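Local coordinates for protein galactokinase (Bifidobacterium longum subsp. infantis ATCC 15697 = JCM 1222 = DSM 20088, PDB 6TEQ) that probably transfers a phosphate from ATP to galactose, as a galactokinase of the GHMP kinase family, and binds 2-deoxy-2-fluoro-galactose in its sugar pocket, at residues W112-Q116 and A117-K121; C147-A150 and L151-D155; D207-P210 and E211-P214; I349-D352 and V353-N357. All coordinates share one frame; numbering follows the deposited sequence. Where two conformers were deposited one is given.

Interaction 1: residues W112-Q116 and A117-K121; sequences WALRQ and AGFDK
Ala117 turns its backbone back onto the last turn of helix 105-116. Its N donates to Ala113 O at 3.0 Å with a bent N-H...O angle of 136°, and a second, weak bond reaches Leu114 O; its CB rests 3.5 Å from each of these two oxygens. Gly118 follows with a positive phi of 94°, the residue at which the chain leaves helical geometry. Gly118 N bonds to Arg115 O at 2.9 Å, approaching from above the carbonyl plane. Phe119 then reaches one residue further back: its N donates to Leu114 O at 3.0 Å. The same oxygen lies at the edge of the Phe119 ring, 3.4 Å from its CD2. With CG anti to its carbonyl carbon, chi1 -58°, the ring also lies where CD2 meets Leu114 CD2 at 4.0 Å, the two side chains crossing obliquely. Beyond the segments this ring meets that of Tyr161, while Arg115 bonds through NH2 to Val122 O. Phe119 itself centres an inverse gamma turn, closed by a weak bond from Asp120 N to Gly118 O. The pair of backward bonds, from Phe119 N to Leu114 O and from Gly118 N to Arg115 O, together with the left-handed glycine, is the signature of a Schellman motif, which here ends the helix.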
loop_
_atom_site.group_PDB
_atom_site.type_symbol
_atom_site.label_atom_id
_atom_site.label_comp_id
_atom_site.label_asym_id
_atom_site.label_seq_id
_atom_site.Cartn_x
_atom_site.Cartn_y
_atom_site.Cartn_z
ATOM N N TRP A 112 0.009 -21.141 -1.261
ATOM C CA TRP A 112 0.255 -21.626 -2.643
ATOM C C TRP A 112 1.579 -21.075 -3.163
ATOM O O TRP A 112 2.416 -21.854 -3.818
ATOM C CB TRP A 112 -0.929 -21.239 -3.496
ATOM C CG TRP A 112 -0.742 -21.451 -4.953
ATOM C CD1 TRP A 112 -0.971 -22.622 -5.610
ATOM C CD2 TRP A 112 -0.375 -20.476 -5.944
ATOM N NE1 TRP A 112 -0.718 -22.462 -6.943
ATOM C CE2 TRP A 112 -0.385 -21.158 -7.177
ATOM C CE3 TRP A 112 -0.049 -19.104 -5.933
ATOM C CZ2 TRP A 112 -0.079 -20.532 -8.380
ATOM C CZ3 TRP A 112 0.188 -18.476 -7.131
ATOM C CH2 TRP A 112 0.236 -19.194 -8.326
ATOM N N ALA A 113 1.775 -19.765 -3.022
ATOM C CA ALA A 113 3.008 -19.129 -3.547
ATOM C C ALA A 113 4.229 -19.677 -2.823
ATOM O O ALA A 113 5.241 -19.960 -3.464
ATOM C CB ALA A 113 2.942 -17.612 -3.436
ATOM N N LEU A 114 4.176 -19.857 -1.517
ATOM C CA LEU A 114 5.322 -20.453 -0.782
ATOM C C LEU A 114 5.582 -21.885 -1.294
ATOM O O LEU A 114 6.728 -22.228 -1.510
ATOM C CB LEU A 114 5.035 -20.424 0.705
ATOM C CG LEU A 114 4.994 -18.995 1.321
ATOM C CD1 LEU A 114 4.461 -18.998 2.757
ATOM C CD2 LEU A 114 6.398 -18.375 1.311
ATOM N N ARG A 115 4.537 -22.677 -1.496
ATOM C CA ARG A 115 4.720 -24.054 -1.963
ATOM C C ARG A 115 5.336 -23.972 -3.354
ATOM O O ARG A 115 6.252 -24.802 -3.610
ATOM C CB ARG A 115 3.383 -24.780 -1.919
ATOM C CG ARG A 115 2.986 -25.129 -0.489
ATOM C CD ARG A 115 1.484 -25.334 -0.365
ATOM N NE ARG A 115 0.962 -26.408 -1.172
ATOM C CZ ARG A 115 0.988 -27.684 -0.819
ATOM N NH1 ARG A 115 0.466 -28.580 -1.622
ATOM N NH2 ARG A 115 1.495 -28.066 0.344
ATOM N N GLN A 116 4.821 -23.069 -4.215
ATOM C CA GLN A 116 5.323 -22.912 -5.603
ATOM C C GLN A 116 6.818 -22.540 -5.569
ATOM O O GLN A 116 7.552 -22.963 -6.489
ATOM C CB GLN A 116 4.540 -21.894 -6.443
ATOM C CG GLN A 116 3.091 -22.284 -6.779
ATOM C CD GLN A 116 2.997 -23.375 -7.813
ATOM O OE1 GLN A 116 2.998 -24.561 -7.493
ATOM N NE2 GLN A 116 2.889 -22.966 -9.058
ATOM N N ALA A 117 7.280 -21.856 -4.533
ATOM C CA ALA A 117 8.694 -21.439 -4.374
ATOM C C ALA A 117 9.542 -22.570 -3.790
ATOM O O ALA A 117 10.736 -22.354 -3.622
ATOM C CB ALA A 117 8.772 -20.224 -3.477
ATOM N N GLY A 118 8.942 -23.732 -3.526
ATOM C CA GLY A 118 9.642 -24.945 -3.055
ATOM C C GLY A 118 9.636 -25.080 -1.548
ATOM O O GLY A 118 10.296 -25.988 -1.076
ATOM N N PHE A 119 8.833 -24.290 -0.826
ATOM C CA PHE A 119 8.639 -24.477 0.638
ATOM C C PHE A 119 7.634 -25.603 0.860
ATOM O O PHE A 119 6.458 -25.333 1.227
ATOM C CB PHE A 119 8.327 -23.165 1.352
ATOM C CG PHE A 119 9.429 -22.144 1.148
ATOM C CD1 PHE A 119 10.668 -22.327 1.761
ATOM C CD2 PHE A 119 9.251 -21.004 0.359
ATOM C CE1 PHE A 119 11.715 -21.425 1.562
ATOM C CE2 PHE A 119 10.296 -20.100 0.156
ATOM C CZ PHE A 119 11.537 -20.321 0.747
ATOM N N ASP A 120 8.114 -26.838 0.661
ATOM C CA ASP A 120 7.264 -28.079 0.674
ATOM C C ASP A 120 6.745 -28.369 2.099
ATOM O O ASP A 120 5.789 -29.158 2.239
ATOM C CB ASP A 120 8.046 -29.282 0.138
ATOM C CG ASP A 120 9.334 -29.522 0.896
ATOM O OD1 ASP A 120 9.266 -29.997 2.049
ATOM O OD2 ASP A 120 10.388 -29.188 0.362
ATOM N N LYS A 121 7.340 -27.759 3.136
ATOM C CA LYS A 121 6.884 -27.919 4.542
ATOM C C LYS A 121 5.537 -27.200 4.714
ATOM O O LYS A 121 4.774 -27.577 5.614
ATOM C CB LYS A 121 7.895 -27.350 5.546
#

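Interaction 2: residues C147-A150 and L151-D155; sequences CSTA and LALDD
Between Thr149 and Leu153 the flat groups are peptide carbonyls, with no ring face or edge in the contact: Leu153 N meets Thr149 O at 2.9 Å with a nearly straight N-H...O angle of 165°. Leu153 also lays its aliphatic stem against that oxygen, CG coming within 3.3 Å of Thr149 O. The neighbouring carbonyls are used in the same way. Cys147 O takes Leu151 N at 2.9 Å, Ser148 O takes Ala152 N at 3.0 Å, and Ala150 O takes Asp154 N at 3.0 Å, the pattern of a regular alpha helix.

Between side chains the evidence for contact is narrower. Thr149 and Leu153 run side by side, pointing the same way, and Thr149 CG2 touches Leu153 CD1 at 3.8 Å. Because CG2 of Thr149 is anti to the backbone N (OG1 chi1 -57°), the methyl faces along the helix, while OG1 turns back to hydrogen-bond with Met145 O. The buried Ser148 OG is likewise satisfied by the preceding turn, at Ala144 O and Met145 O, and Asp154 OD1 takes the backbone N of Tyr161.

Helix 141-156 starts among the ADP-binding Ser140 to Ser142, the last also a magnesium ligand, and the Cys147 side chain is about 7 Å from that of galactose-binding Asp191. Thr149 and Leu153 pack on Phe125 of strand 125-131, Ser148 and Thr149 on Ile66 of strand 54-70, Leu151 and Ala152 on Trp35 of strand 33-42, and Cys147 and Leu151 on Met196 of helix 190-197.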
loop_
_atom_site.group_PDB
_atom_site.type_symbol
_atom_site.label_atom_id
_atom_site.label_comp_id
_atom_site.label_asym_id
_atom_site.label_seq_id
_atom_site.Cartn_x
_atom_site.Cartn_y
_atom_site.Cartn_z
ATOM N N CYS A 147 0.429 -10.097 3.787
ATOM C CA CYS A 147 1.680 -10.038 4.554
ATOM C C CYS A 147 1.510 -10.618 5.964
ATOM O O CYS A 147 2.446 -11.337 6.429
ATOM C CB CYS A 147 2.230 -8.606 4.559
ATOM S SG CYS A 147 2.791 -8.118 2.918
ATOM N N SER A 148 0.349 -10.409 6.583
ATOM C CA SER A 148 0.127 -11.016 7.940
ATOM C C SER A 148 0.105 -12.539 7.769
ATOM O O SER A 148 0.702 -13.213 8.567
ATOM C CB SER A 148 -1.136 -10.562 8.585
ATOM O OG SER A 148 -2.293 -10.810 7.821
ATOM N N THR A 149 -0.503 -13.020 6.690
ATOM C CA THR A 149 -0.596 -14.494 6.443
ATOM C C THR A 149 0.819 -15.021 6.154
ATOM O O THR A 149 1.148 -16.071 6.662
ATOM C CB THR A 149 -1.518 -14.784 5.276
ATOM O OG1 THR A 149 -2.819 -14.237 5.475
ATOM C CG2 THR A 149 -1.677 -16.268 5.044
ATOM N N ALA A 150 1.605 -14.315 5.359
ATOM C CA ALA A 150 2.963 -14.771 4.955
ATOM C C ALA A 150 3.813 -14.827 6.209
ATOM O O ALA A 150 4.536 -15.792 6.404
ATOM C CB ALA A 150 3.571 -13.817 3.930
ATOM N N LEU A 151 3.692 -13.846 7.115
ATOM C CA LEU A 151 4.523 -13.864 8.333
ATOM C C LEU A 151 4.079 -15.020 9.226
ATOM O O LEU A 151 4.946 -15.714 9.807
ATOM C CB LEU A 151 4.414 -12.533 9.059
ATOM C CG LEU A 151 5.490 -12.278 10.099
ATOM C CD1 LEU A 151 6.885 -12.099 9.497
ATOM C CD2 LEU A 151 5.098 -11.106 10.943
ATOM N N ALA A 152 2.776 -15.205 9.368
ATOM C CA ALA A 152 2.235 -16.266 10.246
ATOM C C ALA A 152 2.695 -17.631 9.694
ATOM O O ALA A 152 3.150 -18.471 10.495
ATOM C CB ALA A 152 0.734 -16.177 10.333
ATOM N N LEU A 153 2.588 -17.882 8.390
ATOM C CA LEU A 153 2.970 -19.167 7.813
ATOM C C LEU A 153 4.469 -19.397 7.984
ATOM O O LEU A 153 4.861 -20.528 8.262
ATOM C CB LEU A 153 2.558 -19.234 6.340
ATOM C CG LEU A 153 1.061 -19.365 6.125
ATOM C CD1 LEU A 153 0.695 -19.151 4.647
ATOM C CD2 LEU A 153 0.525 -20.722 6.633
ATOM N N ASP A 154 5.276 -18.382 7.741
ATOM C CA ASP A 154 6.737 -18.491 7.903
ATOM C C ASP A 154 7.036 -18.947 9.327
ATOM O O ASP A 154 7.932 -19.767 9.521
ATOM C CB ASP A 154 7.413 -17.179 7.550
ATOM C CG ASP A 154 8.890 -17.143 7.897
ATOM O OD1 ASP A 154 9.653 -17.630 7.024
ATOM O OD2 ASP A 154 9.219 -16.800 9.069
ATOM N N ASP A 155 6.378 -18.342 10.287
ATOM C CA ASP A 155 6.592 -18.656 11.705
ATOM C C ASP A 155 6.175 -20.089 11.978
ATOM O O ASP A 155 7.062 -20.841 12.498
ATOM C CB ASP A 155 5.871 -17.603 12.541
ATOM C CG ASP A 155 6.191 -17.605 14.012
ATOM O OD1 ASP A 155 6.485 -18.692 14.506
ATOM O OD2 ASP A 155 5.985 -16.593 14.659
#

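Interaction 3: residues D207-P210 and E211-P214; sequences DCRP and ELTP
Leu212 lays its branched end as an apolar lid over a salt bridge: CD2 stands 4.2 Å above the centre of the Arg209 guanidinium, and CD1 reaches Asp207 CG at 3.5 Å. The frame, in the surface loop from strand 202-207 to helix 214-217, is a type I beta turn from Arg209 to Leu212, closed by a weak 3.4 Å bond from Leu212 N to Arg209 O and preceded by an Asx turn, Arg209 N to Asp207 OD1. Arg209 grips Asp207 side-on: NE meets OD1 at 3.1 Å and NH2 meets OD2 at 2.8 Å, near the guanidinium plane. Asp207 OD1 takes two donors from Arg209 and a further salt bridge from Arg268. With an alanine in place of Asp207, Arg209 and Arg268 would probably lose their shared anion, leaving the side chain under Leu212 to turn. Toward the guanidinium Glu211, its carboxylate plane 89° away, offers charge alone, with no direct bond (OE2 to Arg209 NH1 4.1 Å), while that carboxylate lies against Arg209 CB and Pro210 CD; a water donating to OE2 also accepts a weak bond from NH1. A second water donates to Pro210 O at 2.6 Å and to Leu212 O at 2.8 Å.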
loop_
_atom_site.group_PDB
_atom_site.type_symbol
_atom_site.label_atom_id
_atom_site.label_comp_id
_atom_site.label_asym_id
_atom_site.label_seq_id
_atom_site.Cartn_x
_atom_site.Cartn_y
_atom_site.Cartn_z
ATOM N N ASP A 207 13.668 1.488 -3.295
ATOM C CA ASP A 207 14.165 1.501 -4.650
ATOM C C ASP A 207 13.756 0.224 -5.323
ATOM O O ASP A 207 14.204 -0.831 -4.878
ATOM C CB ASP A 207 15.668 1.755 -4.597
ATOM C CG ASP A 207 16.307 1.963 -5.960
ATOM O OD1 ASP A 207 15.787 1.422 -6.958
ATOM O OD2 ASP A 207 17.334 2.711 -5.991
ATOM N N CYS A 208 12.883 0.332 -6.320
ATOM C CA CYS A 208 12.220 -0.849 -6.900
ATOM C C CYS A 208 13.011 -1.463 -8.062
ATOM O O CYS A 208 12.429 -2.326 -8.733
ATOM C CB CYS A 208 10.819 -0.461 -7.327
ATOM S SG CYS A 208 9.831 -0.032 -5.854
ATOM N N ARG A 209 14.285 -1.046 -8.273
ATOM C CA ARG A 209 15.041 -1.726 -9.350
ATOM C C ARG A 209 15.162 -3.201 -8.989
ATOM O O ARG A 209 15.545 -3.546 -7.887
ATOM C CB ARG A 209 16.375 -1.050 -9.570
ATOM C CG ARG A 209 16.240 0.289 -10.272
ATOM C CD ARG A 209 17.588 0.965 -10.272
ATOM N NE ARG A 209 18.098 1.318 -8.964
ATOM C CZ ARG A 209 19.371 1.563 -8.658
ATOM N NH1 ARG A 209 20.343 1.358 -9.498
ATOM N NH2 ARG A 209 19.657 1.917 -7.429
ATOM N N PRO A 210 14.795 -4.118 -9.891
ATOM C CA PRO A 210 14.610 -5.514 -9.526
ATOM C C PRO A 210 15.937 -6.239 -9.274
ATOM O O PRO A 210 15.845 -7.348 -8.687
ATOM C CB PRO A 210 13.847 -6.140 -10.715
ATOM C CG PRO A 210 14.092 -5.241 -11.847
ATOM C CD PRO A 210 14.305 -3.853 -11.254
ATOM N N GLU A 211 17.077 -5.646 -9.673
ATOM C CA GLU A 211 18.380 -6.344 -9.519
ATOM C C GLU A 211 18.970 -6.099 -8.110
ATOM O O GLU A 211 19.989 -6.712 -7.789
ATOM C CB GLU A 211 19.379 -5.932 -10.602
ATOM C CG GLU A 211 19.867 -4.522 -10.473
ATOM C CD GLU A 211 19.002 -3.425 -11.122
ATOM O OE1 GLU A 211 17.805 -3.650 -11.530
ATOM O OE2 GLU A 211 19.550 -2.305 -11.243
ATOM N N LEU A 212 18.394 -5.218 -7.292
ATOM C CA LEU A 212 18.946 -4.847 -5.967
ATOM C C LEU A 212 18.691 -5.943 -4.953
ATOM O O LEU A 212 17.605 -6.555 -4.927
ATOM C CB LEU A 212 18.326 -3.541 -5.465
ATOM C CG LEU A 212 18.615 -2.376 -6.385
ATOM C CD1 LEU A 212 18.058 -1.074 -5.860
ATOM C CD2 LEU A 212 20.057 -2.270 -6.740
ATOM N N THR A 213 19.642 -6.066 -4.055
ATOM C CA THR A 213 19.485 -6.950 -2.919
ATOM C C THR A 213 18.706 -6.199 -1.867
ATOM O O THR A 213 18.554 -4.971 -1.946
ATOM C CB THR A 213 20.809 -7.393 -2.301
ATOM O OG1 THR A 213 21.358 -6.172 -1.813
ATOM C CG2 THR A 213 21.701 -8.070 -3.313
ATOM N N PRO A 214 18.146 -6.910 -0.879
ATOM C CA PRO A 214 17.297 -6.243 0.106
ATOM C C PRO A 214 18.010 -5.115 0.878
ATOM O O PRO A 214 17.389 -4.094 1.115
ATOM C CB PRO A 214 16.854 -7.385 1.038
ATOM C CG PRO A 214 16.792 -8.514 0.097
ATOM C CD PRO A 214 18.021 -8.368 -0.794
HETATM O O HOH W 1 20.093 -0.093 -12.649
HETATM O O HOH W 2 15.137 -6.810 -6.261
#

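Interaction 4: residues I349-D352 and V353-N357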
loop_
_atom_site.group_PDB
_atom_site.type_symbol
_atom_site.label_atom_id
_atom_site.label_comp_id
_atom_site.label_asym_id
_atom_site.label_seq_id
_atom_site.Cartn_x
_atom_site.Cartn_y
_atom_site.Cartn_z
ATOM N N ILE A 349 -11.367 17.157 -5.187
ATOM C CA ILE A 349 -12.078 18.154 -4.331
ATOM C C ILE A 349 -11.573 18.071 -2.875
ATOM O O ILE A 349 -11.274 19.121 -2.288
ATOM C CB ILE A 349 -13.592 17.973 -4.465
ATOM C CG1 ILE A 349 -14.064 18.394 -5.848
ATOM C CG2 ILE A 349 -14.312 18.746 -3.335
ATOM C CD1 ILE A 349 -15.466 17.961 -6.214
ATOM N N ALA A 350 -11.318 16.880 -2.355
ATOM C CA ALA A 350 -10.740 16.779 -1.001
ATOM C C ALA A 350 -9.395 17.509 -0.982
ATOM O O ALA A 350 -9.093 18.194 -0.016
ATOM C CB ALA A 350 -10.609 15.339 -0.592
ATOM N N VAL A 351 -8.554 17.221 -1.973
ATOM C CA VAL A 351 -7.245 17.880 -2.049
ATOM C C VAL A 351 -7.396 19.403 -2.118
ATOM O O VAL A 351 -6.651 20.119 -1.426
ATOM C CB VAL A 351 -6.458 17.338 -3.267
ATOM C CG1 VAL A 351 -5.350 18.287 -3.645
ATOM C CG2 VAL A 351 -5.922 15.984 -2.927
ATOM N N ASP A 352 -8.312 19.904 -2.964
ATOM C CA ASP A 352 -8.486 21.363 -3.100
ATOM C C ASP A 352 -8.902 21.943 -1.728
ATOM O O ASP A 352 -8.417 23.029 -1.348
ATOM C CB ASP A 352 -9.533 21.671 -4.148
ATOM C CG ASP A 352 -9.431 23.103 -4.609
ATOM O OD1 ASP A 352 -8.298 23.519 -4.950
ATOM O OD2 ASP A 352 -10.471 23.788 -4.497
ATOM N N VAL A 353 -9.825 21.299 -1.048
ATOM C CA VAL A 353 -10.277 21.768 0.285
ATOM C C VAL A 353 -9.085 21.823 1.252
ATOM O O VAL A 353 -8.896 22.832 1.941
ATOM C CB VAL A 353 -11.421 20.926 0.840
ATOM C CG1 VAL A 353 -11.755 21.309 2.250
ATOM C CG2 VAL A 353 -12.648 21.037 -0.008
ATOM N N ALA A 354 -8.235 20.810 1.234
ATOM C CA ALA A 354 -7.083 20.776 2.138
ATOM C C ALA A 354 -6.170 21.959 1.786
ATOM O O ALA A 354 -5.655 22.648 2.682
ATOM C CB ALA A 354 -6.422 19.457 2.023
ATOM N N ARG A 355 -5.913 22.124 0.494
ATOM C CA ARG A 355 -4.966 23.193 0.038
ATOM C C ARG A 355 -5.494 24.577 0.442
ATOM O O ARG A 355 -4.708 25.412 0.850
ATOM C CB ARG A 355 -4.731 23.162 -1.463
ATOM C CG ARG A 355 -3.876 21.953 -1.893
ATOM C CD ARG A 355 -3.765 21.936 -3.372
ATOM N NE ARG A 355 -3.028 20.723 -3.781
ATOM C CZ ARG A 355 -2.849 20.329 -5.000
ATOM N NH1 ARG A 355 -3.227 21.055 -6.023
ATOM N NH2 ARG A 355 -2.267 19.181 -5.192
ATOM N N LYS A 356 -6.813 24.779 0.306
ATOM C CA LYS A 356 -7.472 26.078 0.536
ATOM C C LYS A 356 -7.495 26.390 2.036
ATOM O O LYS A 356 -7.581 27.598 2.376
ATOM C CB LYS A 356 -8.848 26.080 -0.114
ATOM C CG LYS A 356 -8.797 26.354 -1.609
ATOM C CD LYS A 356 -10.126 26.241 -2.291
ATOM C CE LYS A 356 -10.040 26.582 -3.764
ATOM N NZ LYS A 356 -8.634 26.497 -4.237
ATOM N N ASN A 357 -7.319 25.374 2.882
ATOM C CA ASN A 357 -7.531 25.465 4.336
ATOM C C ASN A 357 -6.218 25.224 5.072
ATOM O O ASN A 357 -6.261 24.770 6.193
ATOM C CB ASN A 357 -8.688 24.582 4.748
ATOM C CG ASN A 357 -9.998 25.207 4.268
ATOM O OD1 ASN A 357 -10.436 26.229 4.809
ATOM N ND2 ASN A 357 -10.583 24.673 3.207
#
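Backbone bonds do most to join Ile349-Asp352 to the following turn. Val353 N reaches Ile349 O at 2.9 Å, nearly straight at 169°, and Ala354, Arg355 and Lys356 repeat this i to i+4 alpha-helical pattern. Asn357, first beyond helical geometry, folds back so that its ND2 donates to Val353 O at 2.8 Å.

The charged contact pairs Asp352 with Lys356 one turn on: NZ lies 3.1 Å from OD1, on the syn side. Lys356 was modelled in two conformers and this bridge belongs to one, so the very short approach of its CE to OD2 is doubtful. An alanine in place of Asp352 would probably leave the lysine ammonium without this partner in the conformer that makes the bridge.

A methyl packs on a guanidinium face where Val351 CG1, anti to the backbone N (chi1 161°), lies 3.2 Å above the plane of Arg355, offset toward the rim. Arg355 also forms a salt bridge to Asp334 and an NH2 hydrogen bond to Ala362 O. The apolar touch, Ile349 CG2 to Val353 CG2, is looser at 4.4 Å.

Val353 faces Ile389 of helix 382-396, Ala350 and Val351 lie on Ile373 of strand 372-378, and Val351 and Arg355 meet His333 of helix 322-338.

Overall arrangement
Interaction 2 is the buried contact of the four; interactions 1 and 4 are partly buried, and interaction 3 lies at the surface. Among these four, the chemistry differs with depth. Interaction 2 relies on backbone bonds and small apolar touches, interaction 1 is a backbone-bonded helix terminus with a single Leu114-Phe119 apolar touch, interaction 4 adds charged side chains, and interaction 3 rests on a salt bridge and waters. Interaction 1, at the end of helix 105-116 and the loop after it, and interaction 2, within helix 141-156, meet where Leu114 CD1 touches Leu153 CB at 4.1 Å. Interaction 4, in the C-terminal family region, has its centre about 47 Å from that of interaction 1.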